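Long-range contacts in enolase from the environmental genome shotgun sequencing of the Sargasso Sea (PDB 2QGY), which is of unknown function but binds magnesium and, as an enolase-superfamily member, probably acts on a carboxylate substrate by abstracting an alpha proton: residues S84-I89 / A107-L112; V136-T141 / F345-N350; S300-N305 / K326-P331. All coordinates share one frame; numbering follows the deposited sequence.

Contact 1: S84-I89 / A107-L112; sequences SFYNKI and AIEIAL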
# COMPACT_ATOMS: atom_id res chain seq x y z
N SER A 84 16.84 14.41 5.44
CA SER A 84 15.72 15.14 6.02
C SER A 84 14.43 14.85 5.23
O SER A 84 13.34 14.83 5.80
CB SER A 84 15.99 16.66 6.17
OG SER A 84 16.12 17.29 4.92
N PHE A 85 14.57 14.60 3.93
CA PHE A 85 13.43 14.14 3.13
C PHE A 85 12.89 12.83 3.71
O PHE A 85 11.70 12.70 3.99
CB PHE A 85 13.82 13.92 1.66
CG PHE A 85 12.75 13.20 0.87
CD1 PHE A 85 11.56 13.84 0.55
CD2 PHE A 85 12.93 11.88 0.46
CE1 PHE A 85 10.54 13.19 -0.16
CE2 PHE A 85 11.91 11.23 -0.27
CZ PHE A 85 10.73 11.89 -0.57
N TYR A 86 13.78 11.88 3.92
CA TYR A 86 13.40 10.53 4.40
C TYR A 86 12.68 10.64 5.74
O TYR A 86 11.59 10.07 5.94
CB TYR A 86 14.64 9.66 4.57
CG TYR A 86 14.36 8.24 5.03
CD1 TYR A 86 14.18 7.21 4.11
CD2 TYR A 86 14.27 7.93 6.40
CE1 TYR A 86 13.93 5.91 4.52
CE2 TYR A 86 14.02 6.59 6.82
CZ TYR A 86 13.87 5.60 5.87
OH TYR A 86 13.63 4.29 6.24
N ASN A 87 13.27 11.44 6.63
CA ASN A 87 12.67 11.70 7.95
C ASN A 87 11.30 12.37 7.88
O ASN A 87 10.39 12.03 8.66
CB ASN A 87 13.65 12.49 8.84
CG ASN A 87 14.86 11.67 9.23
OD1 ASN A 87 14.82 10.43 9.20
ND2 ASN A 87 15.94 12.35 9.63
N LYS A 88 11.15 13.31 6.96
CA LYS A 88 9.88 14.00 6.79
C LYS A 88 8.81 13.03 6.28
O LYS A 88 7.67 13.06 6.74
CB LYS A 88 10.04 15.14 5.80
CG LYS A 88 8.75 15.83 5.38
CD LYS A 88 8.22 16.74 6.47
CE LYS A 88 7.06 17.58 5.95
NZ LYS A 88 6.78 18.76 6.83
N ILE A 89 9.17 12.22 5.29
CA ILE A 89 8.27 11.16 4.80
C ILE A 89 7.81 10.25 5.95
O ILE A 89 6.61 9.97 6.09
CB ILE A 89 8.91 10.30 3.64
CG1 ILE A 89 9.02 11.13 2.37
CG2 ILE A 89 8.07 9.00 3.35
CD1 ILE A 89 7.68 11.80 1.91
N ALA A 107 10.30 7.90 -6.38
CA ALA A 107 10.64 8.75 -7.50
C ALA A 107 11.35 10.01 -6.96
O ALA A 107 12.35 10.43 -7.51
CB ALA A 107 9.41 9.12 -8.30
N ILE A 108 10.82 10.58 -5.88
CA ILE A 108 11.37 11.83 -5.34
C ILE A 108 12.75 11.51 -4.74
O ILE A 108 13.72 12.20 -5.04
CB ILE A 108 10.47 12.47 -4.28
CG1 ILE A 108 9.15 12.94 -4.90
CG2 ILE A 108 11.21 13.67 -3.63
CD1 ILE A 108 8.05 13.28 -3.82
N GLU A 109 12.85 10.43 -3.96
CA GLU A 109 14.15 10.16 -3.33
C GLU A 109 15.22 9.90 -4.37
O GLU A 109 16.37 10.35 -4.21
CB GLU A 109 14.10 9.02 -2.31
CG GLU A 109 15.30 9.06 -1.35
CD GLU A 109 15.44 7.78 -0.54
OE1 GLU A 109 14.58 7.50 0.33
OE2 GLU A 109 16.43 7.09 -0.80
N ILE A 110 14.88 9.19 -5.43
CA ILE A 110 15.83 8.88 -6.49
C ILE A 110 16.30 10.19 -7.13
O ILE A 110 17.49 10.35 -7.41
CB ILE A 110 15.21 7.93 -7.54
CG1 ILE A 110 15.10 6.50 -6.95
CG2 ILE A 110 16.08 7.89 -8.84
CD1 ILE A 110 14.23 5.55 -7.77
N ALA A 111 15.38 11.11 -7.36
CA ALA A 111 15.79 12.44 -7.92
C ALA A 111 16.73 13.23 -7.00
O ALA A 111 17.64 13.93 -7.48
CB ALA A 111 14.58 13.28 -8.27
N LEU A 112 16.49 13.14 -5.69
CA LEU A 112 17.36 13.81 -4.72
C LEU A 112 18.77 13.18 -4.70
O LEU A 112 19.78 13.88 -4.53
CB LEU A 112 16.72 13.84 -3.33
CG LEU A 112 15.38 14.57 -3.14
CD1 LEU A 112 14.94 14.56 -1.71
CD2 LEU A 112 15.37 16.04 -3.69
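Phe85 of helix 82-93 packs against Ile108, Glu109 and Leu112 of helix 99-120. The two helices follow one another in the chain and form an antiparallel helical pair in the N-terminal capping domain of the enolase superfamily. The short segments run at 165° to each other, and their axes come within 11.0 Å. This spacing is bridged mainly by side chains.

The apolar contacts centre on Phe85. Its CB points toward the other helix, and its CG lies anti to the backbone N (chi1 169°). Ile108 CG2 sits 3.6 Å from Phe85 CE1 and equally close to Phe85 CZ, so this methyl meets the far end of the ring. Leu112 CD1 takes the near end, 3.6 Å from Phe85 CB and as close to CG. Between them in sequence, Glu109 contributes aliphatic carbon, with its CB 3.7 Å from Phe85 CE2. The side chains of Ile108 and Leu112 each cross Phe85 at about a right angle. Within its own helix, Ile89 CG1 lies over one face of the Phe85 ring, toward the rim. Leu80 and the Ile67 and Leu70 side chains of helix 60-74 extend this packing.

The polar ends lie on the flank that faces helix 282-294, in the barrel domain. Glu109 OE2 accepts hydrogen bonds from Trp113 NE1 and Ile283 N. Tyr86 OH is hydrogen-bonded to Asp284 OD1. Both helices are thus tied to the barrel at this interdomain boundary. Across the contact itself there is no hydrogen bond. Tyr86 and Glu109 meet by packing, their ring and carboxylate planes 64° apart, with Glu109 OE1 at the ring edge, in plane, 3.8 Å from Tyr86 CD1.

Contact 2: V136-T141 / F345-N350; sequences VPIYAT and FDIIDN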
# COMPACT_ATOMS: atom_id res chain seq x y z
N VAL A 136 27.71 -4.67 -13.99
CA VAL A 136 26.65 -5.28 -13.19
C VAL A 136 26.05 -6.46 -13.93
O VAL A 136 25.50 -6.27 -15.00
CB VAL A 136 25.54 -4.24 -12.87
CG1 VAL A 136 24.28 -4.94 -12.24
CG2 VAL A 136 26.11 -3.15 -11.99
N PRO A 137 26.18 -7.69 -13.39
CA PRO A 137 25.55 -8.79 -14.11
C PRO A 137 24.04 -8.57 -14.27
O PRO A 137 23.38 -8.09 -13.33
CB PRO A 137 25.82 -10.00 -13.21
CG PRO A 137 27.12 -9.61 -12.46
CD PRO A 137 26.88 -8.15 -12.17
N ILE A 138 23.51 -8.92 -15.43
CA ILE A 138 22.07 -8.78 -15.70
C ILE A 138 21.44 -10.07 -16.20
O ILE A 138 22.13 -10.97 -16.65
CB ILE A 138 21.80 -7.63 -16.73
CG1 ILE A 138 22.71 -7.74 -17.96
CG2 ILE A 138 22.01 -6.27 -16.08
CD1 ILE A 138 22.21 -8.62 -19.07
N TYR A 139 20.11 -10.15 -16.15
CA TYR A 139 19.39 -11.20 -16.81
C TYR A 139 18.20 -10.54 -17.51
O TYR A 139 17.81 -9.42 -17.16
CB TYR A 139 18.92 -12.28 -15.80
CG TYR A 139 17.75 -11.83 -14.93
CD1 TYR A 139 16.43 -12.06 -15.33
CD2 TYR A 139 17.97 -11.14 -13.72
CE1 TYR A 139 15.33 -11.61 -14.53
CE2 TYR A 139 16.90 -10.71 -12.93
CZ TYR A 139 15.59 -10.93 -13.34
OH TYR A 139 14.54 -10.52 -12.55
N ALA A 140 17.64 -11.23 -18.49
CA ALA A 140 16.56 -10.71 -19.30
C ALA A 140 15.26 -11.40 -19.01
O ALA A 140 15.18 -12.65 -18.96
CB ALA A 140 16.90 -10.84 -20.78
N THR A 141 14.21 -10.60 -18.84
CA THR A 141 12.88 -11.12 -18.61
C THR A 141 12.11 -11.20 -19.91
O THR A 141 12.08 -10.25 -20.67
CB THR A 141 12.12 -10.26 -17.59
OG1 THR A 141 12.76 -10.39 -16.32
CG2 THR A 141 10.68 -10.68 -17.45
N PHE A 345 24.23 3.48 -19.65
CA PHE A 345 24.90 2.20 -19.53
C PHE A 345 24.88 1.52 -20.89
O PHE A 345 24.05 1.85 -21.75
CB PHE A 345 24.19 1.33 -18.47
CG PHE A 345 22.73 1.12 -18.75
CD1 PHE A 345 22.30 0.04 -19.52
CD2 PHE A 345 21.77 1.99 -18.23
CE1 PHE A 345 20.91 -0.15 -19.81
CE2 PHE A 345 20.40 1.80 -18.49
CZ PHE A 345 19.98 0.73 -19.29
N ASP A 346 25.79 0.56 -21.08
CA ASP A 346 25.82 -0.30 -22.24
C ASP A 346 25.69 -1.74 -21.77
O ASP A 346 26.40 -2.15 -20.85
CB ASP A 346 27.17 -0.14 -22.94
CG ASP A 346 27.28 1.18 -23.66
OD1 ASP A 346 26.60 1.32 -24.69
OD2 ASP A 346 28.05 2.06 -23.20
N ILE A 347 24.78 -2.49 -22.37
CA ILE A 347 24.66 -3.92 -22.07
C ILE A 347 25.67 -4.59 -23.00
O ILE A 347 25.58 -4.43 -24.22
CB ILE A 347 23.24 -4.48 -22.35
CG1 ILE A 347 22.14 -3.69 -21.58
CG2 ILE A 347 23.20 -6.05 -22.18
CD1 ILE A 347 22.18 -3.71 -20.09
N ILE A 348 26.66 -5.26 -22.41
CA ILE A 348 27.65 -6.03 -23.18
C ILE A 348 27.62 -7.49 -22.72
O ILE A 348 28.08 -7.81 -21.63
CB ILE A 348 29.08 -5.42 -23.05
CG1 ILE A 348 29.08 -3.93 -23.45
CG2 ILE A 348 30.08 -6.20 -23.93
CD1 ILE A 348 30.35 -3.19 -23.09
N ASP A 349 27.06 -8.37 -23.55
CA ASP A 349 26.80 -9.74 -23.16
C ASP A 349 26.02 -9.77 -21.84
O ASP A 349 24.91 -9.24 -21.76
CB ASP A 349 28.09 -10.55 -23.02
CG ASP A 349 28.84 -10.69 -24.33
OD1 ASP A 349 28.22 -10.54 -25.41
OD2 ASP A 349 30.06 -10.98 -24.26
N ASN A 350 26.64 -10.34 -20.81
CA ASN A 350 25.96 -10.62 -19.54
C ASN A 350 26.00 -9.52 -18.48
O ASN A 350 25.57 -9.76 -17.36
CB ASN A 350 26.47 -11.93 -18.93
CG ASN A 350 27.96 -11.88 -18.54
OD1 ASN A 350 28.78 -11.32 -19.25
ND2 ASN A 350 28.29 -12.49 -17.40
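Ile138 N donates a hydrogen bond to Asn350 O, and this bond joins strand 135-141 of the enolase-family barrel to the turn of a beta hairpin. The hairpin is made of strands 345-348 and 351-354. Asp349 and Asn350 form its turn, with backbone angles that fit a type II' turn. Strand 351-354 pairs antiparallel with 135-141, so segment 345-350 lies one strand further out and touches the barrel mostly through the turn. The nearest CA atoms are those of Pro137 and Asn350, 5.7 Å apart.

The bond from Ile138 N to Asn350 O measures 2.9 Å and is nearly straight at 167°. The same oxygen receives a CA-H...O contact from Pro137 CA at 3.4 Å. It therefore has one true hydrogen bond from this strand and a weaker C-H contact from the preceding residue.

Ile138 supplies the main side-chain contact. Its CG1 stands between the backbone N and the carbonyl carbon (chi1 49°) and passes 3.6 Å from Asn350 O. From there the side chain reaches on over the turn, where CD1 is 3.9 Å from Asp349 O. Ala352 of strand 351-354 touches both Ile138 and Ile347. The two isoleucines meet loosely through methyl groups, Ile138 CD1 to Ile347 CG2 at 4.2 Å.

Contact 3: S300-N305 / K326-P331; sequences SPHCWN and KAEIFP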
# COMPACT_ATOMS: atom_id res chain seq x y z
N SER A 300 18.00 -8.92 -5.74
CA SER A 300 17.94 -8.80 -7.18
C SER A 300 16.82 -7.81 -7.43
O SER A 300 15.68 -8.18 -7.45
CB SER A 300 17.53 -10.14 -7.80
OG SER A 300 17.36 -10.01 -9.21
N PRO A 301 17.14 -6.52 -7.57
CA PRO A 301 16.01 -5.60 -7.74
C PRO A 301 15.12 -5.91 -8.94
O PRO A 301 15.61 -6.30 -10.03
CB PRO A 301 16.70 -4.23 -7.90
CG PRO A 301 18.04 -4.42 -7.21
CD PRO A 301 18.44 -5.83 -7.62
N HIS A 302 13.82 -5.72 -8.74
CA HIS A 302 12.86 -5.93 -9.79
C HIS A 302 12.89 -4.60 -10.54
O HIS A 302 13.15 -3.57 -9.95
CB HIS A 302 11.50 -6.19 -9.11
CG HIS A 302 10.31 -6.25 -10.03
ND1 HIS A 302 9.52 -5.15 -10.28
CD2 HIS A 302 9.69 -7.30 -10.63
CE1 HIS A 302 8.49 -5.50 -11.03
NE2 HIS A 302 8.57 -6.80 -11.28
N CYS A 303 12.68 -4.64 -11.84
CA CYS A 303 12.73 -3.39 -12.62
C CYS A 303 11.77 -3.44 -13.80
O CYS A 303 12.17 -3.41 -14.97
CB CYS A 303 14.17 -3.06 -13.07
SG CYS A 303 14.27 -1.32 -13.70
N TRP A 304 10.48 -3.54 -13.51
CA TRP A 304 9.49 -3.44 -14.57
C TRP A 304 9.12 -1.95 -14.67
O TRP A 304 8.10 -1.48 -14.15
CB TRP A 304 8.29 -4.36 -14.32
CG TRP A 304 7.33 -4.40 -15.48
CD1 TRP A 304 7.63 -4.41 -16.81
CD2 TRP A 304 5.91 -4.38 -15.40
NE1 TRP A 304 6.48 -4.41 -17.57
CE2 TRP A 304 5.41 -4.42 -16.72
CE3 TRP A 304 5.00 -4.35 -14.33
CZ2 TRP A 304 4.03 -4.42 -17.01
CZ3 TRP A 304 3.62 -4.37 -14.61
CH2 TRP A 304 3.16 -4.39 -15.94
N ASN A 305 10.00 -1.22 -15.34
CA ASN A 305 10.00 0.26 -15.38
C ASN A 305 10.66 0.60 -16.71
O ASN A 305 11.00 -0.30 -17.50
CB ASN A 305 10.90 0.82 -14.27
CG ASN A 305 10.37 0.54 -12.86
OD1 ASN A 305 9.27 0.95 -12.50
ND2 ASN A 305 11.19 -0.09 -12.05
N LYS A 326 21.80 -11.06 -9.99
CA LYS A 326 21.66 -10.49 -11.32
C LYS A 326 20.48 -9.51 -11.38
O LYS A 326 19.44 -9.75 -10.76
CB LYS A 326 21.51 -11.60 -12.34
CG LYS A 326 22.81 -12.41 -12.49
CD LYS A 326 22.56 -13.59 -13.38
CE LYS A 326 22.44 -14.85 -12.54
NZ LYS A 326 23.68 -15.02 -11.68
N ALA A 327 20.70 -8.38 -12.06
CA ALA A 327 19.76 -7.28 -12.15
C ALA A 327 18.84 -7.42 -13.35
O ALA A 327 19.29 -7.82 -14.42
CB ALA A 327 20.53 -5.94 -12.23
N GLU A 328 17.56 -7.08 -13.18
CA GLU A 328 16.55 -7.38 -14.18
C GLU A 328 16.51 -6.35 -15.33
O GLU A 328 16.46 -5.12 -15.08
CB GLU A 328 15.16 -7.39 -13.52
CG GLU A 328 14.07 -7.73 -14.52
CD GLU A 328 12.71 -7.96 -13.85
OE1 GLU A 328 12.44 -7.30 -12.83
OE2 GLU A 328 11.95 -8.83 -14.34
N ILE A 329 16.55 -6.83 -16.56
CA ILE A 329 16.33 -5.97 -17.74
C ILE A 329 15.20 -6.52 -18.60
O ILE A 329 14.98 -7.72 -18.65
CB ILE A 329 17.61 -5.75 -18.60
CG1 ILE A 329 18.04 -7.05 -19.24
CG2 ILE A 329 18.76 -5.13 -17.78
CD1 ILE A 329 18.53 -6.87 -20.66
N PHE A 330 14.46 -5.62 -19.25
CA PHE A 330 13.46 -5.97 -20.25
C PHE A 330 14.08 -5.55 -21.57
O PHE A 330 14.12 -4.37 -21.87
CB PHE A 330 12.15 -5.22 -20.01
CG PHE A 330 11.31 -5.83 -18.95
CD1 PHE A 330 10.21 -6.62 -19.28
CD2 PHE A 330 11.63 -5.65 -17.61
CE1 PHE A 330 9.44 -7.20 -18.27
CE2 PHE A 330 10.87 -6.23 -16.59
CZ PHE A 330 9.77 -7.01 -16.93
N PRO A 331 14.64 -6.52 -22.31
CA PRO A 331 15.34 -6.14 -23.52
C PRO A 331 14.45 -5.35 -24.48
O PRO A 331 14.94 -4.43 -25.12
CB PRO A 331 15.77 -7.48 -24.13
CG PRO A 331 15.95 -8.37 -22.94
CD PRO A 331 14.71 -7.98 -22.07
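Ser300 to Trp304 run beside Lys326 to Phe330 in nearly the same direction, 8° apart end to end. Both segments belong to the TIM-type barrel of the enolase superfamily. Residues 300-305 leave strand 298-299, and residues 326-331 hold the last barrel strand, 327-329.

At the start of the pair, Ser300 OG donates to Lys326 O over a short 2.6 Å. The hydroxyl comes in nearly along the C=O axis.

Further along, Glu328 joins the segments. Its CB points toward the 300-305 loop, and the extended chain, with CG anti to the backbone N, spans to Cys303. Glu328 OE1 accepts a 2.8 Å hydrogen bond from Cys303 N, on the anti side of the carboxylate and somewhat out of its plane. The other oxygen, OE2, is held by Lys169 and Thr141. Both carboxylate oxygens of this buried side chain are therefore engaged, which should fix its rotation.

Glu328 and His302 lie side by side and point the same way. Glu328 OE1 is 3.5 Å from His302 CD2. His302 ND1 is bonded to Asp275 OD1, and the His302 side chain is about 4 Å from the magnesium ion held by Asp200, Glu226 and Glu252. This His-Asp pair resembles the dyad of mandelate racemase, and the contact probably lines the active site.

Near the far end of the two segments, Trp304 and Phe330 form an aromatic pair. Trp304 is the centre of an inverse gamma turn, and its NE1 is hydrogen-bonded to Tyr333 OH. Its five-membered ring meets the Phe330 ring obliquely, with planes at 36°. Phe330 CD2 also rests 3.5 Å from Cys303 O. Trp304 CD1 lies over one face of Phe330, toward the rim, 3.4 Å from CZ.

Following the chain from the N terminus, contact 1 comes first. It closes a short loop of 17 residues between two helices of the capping domain, before the barrel begins. Contact 2 then opens on strand 135-141 and closes about 200 residues later at the hairpin 345-354, so its loop spans most of the barrel. Contact 3 falls within that span and closes around helix 309-320. Contacts 2 and 3 touch, because strands 135-141 and 327-329 are neighbours where the barrel sheet closes on itself. Contact 1 stands apart, with its centre about 22 Å from that of contact 3 and about 28 Å from that of contact 2.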